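Local coordinates for Alr1585 protein (Nostoc sp., PDB 5C2I), which probably uses a bound haem to reduce hydrogen peroxide while oxidising dyes and related substrates, as a DyP-type peroxidase, at residues Q280-G285 / G290-G295; A286-R291 / Q428-K433. The protein carries 1 engineered substitution. All coordinates share one frame; numbering follows the deposited sequence.

Contact 1: residues Q280-G285 / G290-G295; sequences QENLAG and GRFADG. With HEM (protoporphyrin IX containing Fe), chain E.
The F292 ring packs against N282 and L283 in the first turn of helix 281-289. Its CD2 sits 3.4 Å from the carbonyl O of N282, and CE2 reaches 3.6 Å from CA of L283, both oblique to the ring. With CG of F292 anti to its carbonyl carbon (chi1 -73°), the phenyl swings back toward the helix from a backbone that runs past it. The N282 amide stands almost at right angles to the phenyl, 85° between planes, and its OD1 comes to the ring edge in plane, 3.8 Å from CE2. On the L283 side the contact is purely apolar, CD1 meeting CZ at 3.8 Å. In this DyP-type peroxidase the helix stops at V289 and the chain doubles back at G290, whose phi is positive, bringing F292 to the helix; a type I turn from F292 to G295 follows. Water 1 bridges the two segments, donating to the N282 carbonyl O and accepting from A293 N. R291 leads the other way, extended from CG to NE, with NE 3.8 Å from CBA of a haem propionate arm. Its NH1 bonds G295 O at 2.7 Å, in both the guanidinium and carbonyl planes, and T311 O as well.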
# COMPACT_ATOMS: atom_id res chain seq x y z
N GLN A 280 30.00 13.65 -5.81
CA GLN A 280 28.84 12.98 -5.26
C GLN A 280 28.73 11.55 -5.77
O GLN A 280 29.00 11.28 -6.94
CB GLN A 280 27.55 13.73 -5.61
CG GLN A 280 27.37 15.02 -4.83
CD GLN A 280 27.13 14.76 -3.35
OE1 GLN A 280 26.37 13.90 -2.95
NE2 GLN A 280 27.78 15.52 -2.55
N GLU A 281 28.31 10.65 -4.89
CA GLU A 281 28.10 9.27 -5.26
C GLU A 281 27.14 9.11 -6.43
O GLU A 281 27.34 8.30 -7.33
CB GLU A 281 27.62 8.56 -4.02
CG GLU A 281 27.24 7.11 -4.18
CD GLU A 281 26.93 6.45 -2.82
OE1 GLU A 281 27.07 7.09 -1.75
OE2 GLU A 281 26.60 5.25 -2.84
N ASN A 282 26.08 9.91 -6.44
CA ASN A 282 25.14 9.84 -7.56
C ASN A 282 25.77 10.20 -8.93
O ASN A 282 25.50 9.53 -9.94
CB ASN A 282 23.82 10.56 -7.25
CG ASN A 282 23.97 12.05 -7.07
OD1 ASN A 282 24.97 12.66 -7.40
ND2 ASN A 282 22.94 12.64 -6.52
N LEU A 283 26.68 11.18 -8.94
CA LEU A 283 27.39 11.53 -10.18
C LEU A 283 28.37 10.43 -10.59
O LEU A 283 28.48 10.09 -11.78
CB LEU A 283 28.10 12.90 -10.04
CG LEU A 283 28.91 13.36 -11.24
CD1 LEU A 283 28.07 13.51 -12.50
CD2 LEU A 283 29.61 14.67 -10.89
N ALA A 284 29.06 9.82 -9.62
CA ALA A 284 29.92 8.66 -9.95
C ALA A 284 29.11 7.56 -10.69
O ALA A 284 29.56 6.99 -11.68
CB ALA A 284 30.57 8.10 -8.70
N GLY A 285 27.94 7.23 -10.15
CA GLY A 285 27.02 6.31 -10.82
C GLY A 285 26.69 6.72 -12.25
O GLY A 285 26.76 5.90 -13.16
N GLY A 290 26.14 6.42 -17.70
CA GLY A 290 25.80 7.43 -18.71
C GLY A 290 24.52 8.17 -18.33
O GLY A 290 24.18 9.18 -18.92
N ARG A 291 23.84 7.65 -17.30
CA ARG A 291 22.66 8.29 -16.73
C ARG A 291 22.71 8.17 -15.21
O ARG A 291 23.25 7.21 -14.67
CB ARG A 291 21.35 7.63 -17.21
CG ARG A 291 21.02 7.76 -18.68
CD ARG A 291 19.82 6.88 -18.98
NE ARG A 291 19.49 6.87 -20.38
CZ ARG A 291 18.62 7.68 -20.98
NH1 ARG A 291 17.98 8.66 -20.33
NH2 ARG A 291 18.41 7.52 -22.27
N PHE A 292 22.12 9.14 -14.54
CA PHE A 292 21.80 9.01 -13.12
C PHE A 292 20.81 7.90 -12.92
O PHE A 292 20.19 7.42 -13.88
CB PHE A 292 21.25 10.32 -12.58
CG PHE A 292 22.31 11.37 -12.43
CD1 PHE A 292 22.65 12.21 -13.49
CD2 PHE A 292 23.00 11.52 -11.23
CE1 PHE A 292 23.65 13.17 -13.37
CE2 PHE A 292 23.99 12.47 -11.11
CZ PHE A 292 24.31 13.30 -12.18
N ALA A 293 20.68 7.47 -11.66
CA ALA A 293 19.74 6.42 -11.29
C ALA A 293 18.34 6.69 -11.84
O ALA A 293 17.69 5.77 -12.30
CB ALA A 293 19.72 6.23 -9.77
N ASP A 294 17.90 7.96 -11.81
CA ASP A 294 16.54 8.28 -12.27
C ASP A 294 16.38 8.32 -13.78
O ASP A 294 15.27 8.47 -14.28
CB ASP A 294 16.02 9.61 -11.65
CG ASP A 294 16.84 10.83 -12.07
OD1 ASP A 294 16.99 11.02 -13.27
OD2 ASP A 294 17.24 11.62 -11.23
N GLY A 295 17.50 8.20 -14.51
CA GLY A 295 17.48 8.30 -15.95
C GLY A 295 18.05 9.57 -16.57
O GLY A 295 18.24 9.61 -17.80
CHA HEM E . 21.18 1.02 -21.77
CHB HEM E . 22.05 -1.32 -17.64
CHC HEM E . 23.75 -5.08 -20.16
CHD HEM E . 23.11 -2.61 -24.24
C1A HEM E . 21.29 0.72 -20.42
C2A HEM E . 20.94 1.60 -19.36
C3A HEM E . 21.18 0.94 -18.21
C4A HEM E . 21.66 -0.34 -18.56
CMA HEM E . 20.94 1.42 -16.80
CAA HEM E . 20.38 3.03 -19.47
CBA HEM E . 18.86 3.19 -19.58
CGA HEM E . 18.39 2.50 -20.83
O1A HEM E . 18.43 3.06 -21.97
O2A HEM E . 17.96 1.35 -20.73
C1B HEM E . 22.55 -2.57 -18.00
C2B HEM E . 22.88 -3.60 -17.06
C3B HEM E . 23.31 -4.65 -17.74
C4B HEM E . 23.30 -4.23 -19.15
CMB HEM E . 22.72 -3.49 -15.58
CAB HEM E . 23.72 -6.01 -17.31
CBB HEM E . 23.31 -6.59 -16.16
C1C HEM E . 23.78 -4.73 -21.52
C2C HEM E . 24.35 -5.46 -22.54
C3C HEM E . 24.18 -4.74 -23.69
C4C HEM E . 23.48 -3.57 -23.35
CMC HEM E . 24.98 -6.82 -22.46
CAC HEM E . 24.64 -5.03 -25.05
CBC HEM E . 25.70 -5.71 -25.43
C1D HEM E . 22.41 -1.47 -23.85
C2D HEM E . 21.95 -0.50 -24.84
C3D HEM E . 21.46 0.53 -24.16
C4D HEM E . 21.58 0.14 -22.74
CMD HEM E . 22.02 -0.60 -26.35
CAD HEM E . 20.82 1.76 -24.75
CBD HEM E . 21.83 2.85 -25.10
CGD HEM E . 21.12 4.01 -25.72
O1D HEM E . 21.29 5.11 -25.19
O2D HEM E . 20.36 3.89 -26.75
NA HEM E . 21.80 -0.44 -19.92
NB HEM E . 22.89 -2.97 -19.19
NC HEM E . 23.33 -3.53 -21.99
ND HEM E . 22.25 -1.02 -22.60
FE HEM E . 22.59 -1.95 -20.95
O HOH W 1 23.01 8.10 -9.99
O HOH W 2 20.58 -3.14 -21.07

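Contact 2: residues A286-R291 / Q428-K433; sequences ALIVGR and QKWPKK. With HEM (protoporphyrin IX containing Fe), chain E.
This is a buried, apolar helix-to-hairpin contact: the last turn of helix 281-289 meets strand 428-431, which pairs antiparallel with strand 439-442 in a two-stranded sheet of this DyP-type peroxidase. W430 carries it. With CG anti to the carbonyl carbon (chi1 -51°), its indole reaches from the strand to the helix, presenting the six-membered ring. CZ3 lies 3.7 Å from L287 CB, which comes to the ring edge in plane, and 3.6 Å from L287 O, which approaches obliquely. CH2, the neighbouring ring atom, is 3.9 Å from CG1 of I288, which comes in at a slant. Further along the strand P431 adds a looser contact, with L287 CD1 4.5 Å from the P431 O.

The polar end of the indole faces its own hairpin, where NE1 is hydrogen-bonded to Y442 O. Elsewhere on the tryptophan, L273 and L277 of helix 263-277 pack, and the H328 ring meets it with planes about 60° apart. L287 O, besides touching the indole, accepts a hydrogen bond from S329 OG. An alanine in place of W430 would probably leave a gap between helix and hairpin and deprive Y442 O of its indole N-H partner. The last residue of the helix, V289, is part of the haem pocket; its CG1, anti to the backbone N (chi1 171°), lies 3.7 Å from the haem methyl CMA.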
# COMPACT_ATOMS: atom_id res chain seq x y z
N ALA A 286 26.38 8.01 -12.45
CA ALA A 286 26.07 8.52 -13.75
C ALA A 286 27.25 8.46 -14.73
O ALA A 286 27.06 8.26 -15.94
CB ALA A 286 25.56 9.94 -13.65
N LEU A 287 28.46 8.58 -14.22
CA LEU A 287 29.65 8.43 -15.07
C LEU A 287 29.90 6.99 -15.51
O LEU A 287 30.51 6.72 -16.55
CB LEU A 287 30.89 8.97 -14.34
CG LEU A 287 30.88 10.45 -14.00
CD1 LEU A 287 32.11 10.88 -13.22
CD2 LEU A 287 30.72 11.32 -15.25
N ILE A 288 29.49 6.04 -14.69
CA ILE A 288 29.64 4.63 -15.01
C ILE A 288 28.61 4.28 -16.11
O ILE A 288 28.93 3.65 -17.11
CB ILE A 288 29.38 3.74 -13.77
CG1 ILE A 288 30.46 3.92 -12.69
CG2 ILE A 288 29.30 2.25 -14.14
CD1 ILE A 288 29.99 3.56 -11.30
N VAL A 289 27.35 4.66 -15.87
CA VAL A 289 26.24 4.22 -16.69
C VAL A 289 25.97 5.11 -17.89
O VAL A 289 25.61 4.60 -18.96
CB VAL A 289 24.97 4.09 -15.84
CG1 VAL A 289 23.75 3.84 -16.70
CG2 VAL A 289 25.15 2.96 -14.82
N GLY A 290 26.14 6.42 -17.70
CA GLY A 290 25.80 7.43 -18.71
C GLY A 290 24.52 8.17 -18.33
O GLY A 290 24.18 9.18 -18.92
N ARG A 291 23.84 7.65 -17.30
CA ARG A 291 22.66 8.29 -16.73
C ARG A 291 22.71 8.17 -15.21
O ARG A 291 23.25 7.21 -14.67
CB ARG A 291 21.35 7.63 -17.21
CG ARG A 291 21.02 7.76 -18.68
CD ARG A 291 19.82 6.88 -18.98
NE ARG A 291 19.49 6.87 -20.38
CZ ARG A 291 18.62 7.68 -20.98
NH1 ARG A 291 17.98 8.66 -20.33
NH2 ARG A 291 18.41 7.52 -22.27
N GLN A 428 39.55 3.09 -17.00
CA GLN A 428 38.86 4.25 -17.56
C GLN A 428 39.46 5.54 -17.06
O GLN A 428 40.12 5.59 -16.01
CB GLN A 428 37.36 4.20 -17.22
CG GLN A 428 36.64 2.97 -17.75
CD GLN A 428 36.81 1.76 -16.85
OE1 GLN A 428 37.03 1.88 -15.64
NE2 GLN A 428 36.67 0.58 -17.44
N LYS A 429 39.27 6.60 -17.84
CA LYS A 429 39.67 7.96 -17.46
C LYS A 429 38.41 8.75 -17.13
O LYS A 429 37.52 8.85 -17.96
CB LYS A 429 40.40 8.63 -18.61
CG LYS A 429 41.74 7.95 -18.90
CD LYS A 429 42.55 8.71 -19.94
CE LYS A 429 42.00 8.50 -21.33
NZ LYS A 429 43.05 8.81 -22.32
N TRP A 430 38.35 9.29 -15.92
CA TRP A 430 37.16 9.92 -15.38
C TRP A 430 37.41 11.41 -15.22
O TRP A 430 38.46 11.81 -14.68
CB TRP A 430 36.83 9.29 -14.03
CG TRP A 430 36.77 7.78 -14.12
CD1 TRP A 430 37.82 6.93 -14.14
CD2 TRP A 430 35.60 6.97 -14.22
NE1 TRP A 430 37.39 5.62 -14.21
CE2 TRP A 430 36.03 5.62 -14.29
CE3 TRP A 430 34.22 7.23 -14.24
CZ2 TRP A 430 35.13 4.55 -14.39
CZ3 TRP A 430 33.34 6.19 -14.35
CH2 TRP A 430 33.79 4.86 -14.41
N PRO A 431 36.46 12.25 -15.68
CA PRO A 431 36.65 13.69 -15.50
C PRO A 431 36.54 14.07 -14.03
O PRO A 431 35.61 13.67 -13.36
CB PRO A 431 35.52 14.31 -16.35
CG PRO A 431 35.10 13.21 -17.32
CD PRO A 431 35.26 11.96 -16.48
N LYS A 432 37.52 14.80 -13.51
CA LYS A 432 37.46 15.28 -12.15
C LYS A 432 36.29 16.25 -11.95
O LYS A 432 35.63 16.23 -10.91
CB LYS A 432 38.77 15.98 -11.76
CG LYS A 432 39.97 15.06 -11.76
CD LYS A 432 41.21 15.79 -11.25
CE LYS A 432 42.42 14.90 -11.40
NZ LYS A 432 43.63 15.49 -10.81
N LYS A 433 36.09 17.14 -12.92
CA LYS A 433 35.05 18.16 -12.84
C LYS A 433 34.27 18.04 -14.14
O LYS A 433 34.83 18.17 -15.21
CB LYS A 433 35.65 19.56 -12.71
CG LYS A 433 36.37 19.77 -11.38
CD LYS A 433 35.32 20.02 -10.28
CE LYS A 433 35.06 21.50 -10.04
NZ LYS A 433 34.01 21.72 -8.99
CHA HEM E . 21.18 1.02 -21.77
CHB HEM E . 22.05 -1.32 -17.64
CHC HEM E . 23.75 -5.08 -20.16
CHD HEM E . 23.11 -2.61 -24.24
C1A HEM E . 21.29 0.72 -20.42
C2A HEM E . 20.94 1.60 -19.36
C3A HEM E . 21.18 0.94 -18.21
C4A HEM E . 21.66 -0.34 -18.56
CMA HEM E . 20.94 1.42 -16.80
CAA HEM E . 20.38 3.03 -19.47
CBA HEM E . 18.86 3.19 -19.58
CGA HEM E . 18.39 2.50 -20.83
O1A HEM E . 18.43 3.06 -21.97
O2A HEM E . 17.96 1.35 -20.73
C1B HEM E . 22.55 -2.57 -18.00
C2B HEM E . 22.88 -3.60 -17.06
C3B HEM E . 23.31 -4.65 -17.74
C4B HEM E . 23.30 -4.23 -19.15
CMB HEM E . 22.72 -3.49 -15.58
CAB HEM E . 23.72 -6.01 -17.31
CBB HEM E . 23.31 -6.59 -16.16
C1C HEM E . 23.78 -4.73 -21.52
C2C HEM E . 24.35 -5.46 -22.54
C3C HEM E . 24.18 -4.74 -23.69
C4C HEM E . 23.48 -3.57 -23.35
CMC HEM E . 24.98 -6.82 -22.46
CAC HEM E . 24.64 -5.03 -25.05
CBC HEM E . 25.70 -5.71 -25.43
C1D HEM E . 22.41 -1.47 -23.85
C2D HEM E . 21.95 -0.50 -24.84
C3D HEM E . 21.46 0.53 -24.16
C4D HEM E . 21.58 0.14 -22.74
CMD HEM E . 22.02 -0.60 -26.35
CAD HEM E . 20.82 1.76 -24.75
CBD HEM E . 21.83 2.85 -25.10
CGD HEM E . 21.12 4.01 -25.72
O1D HEM E . 21.29 5.11 -25.19
O2D HEM E . 20.36 3.89 -26.75
NA HEM E . 21.80 -0.44 -19.92
NB HEM E . 22.89 -2.97 -19.19
NC HEM E . 23.33 -3.53 -21.99
ND HEM E . 22.25 -1.02 -22.60
FE HEM E . 22.59 -1.95 -20.95
O HOH W 2 20.58 -3.14 -21.07

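Both contacts use helix 281-289, contact 1 mainly its first turn and contact 2 its last, and they share G290 and R291. Their centres lie 9 Å apart, and they touch where F292 N packs on A286 CB at 3.6 Å. Contact 1 joins the helix to the loop that follows it and mixes ring packing with a bridging water; it too is largely buried, but N282 and L283 remain partly exposed, and Q280, at the helix N-cap, packs on F81 of the second subunit. Contact 2 joins segments 137 residues apart, all its touching residues are buried, and its chemistry across the segments is apolar. Each also touches the haem, through R291 in both and V289 in contact 2.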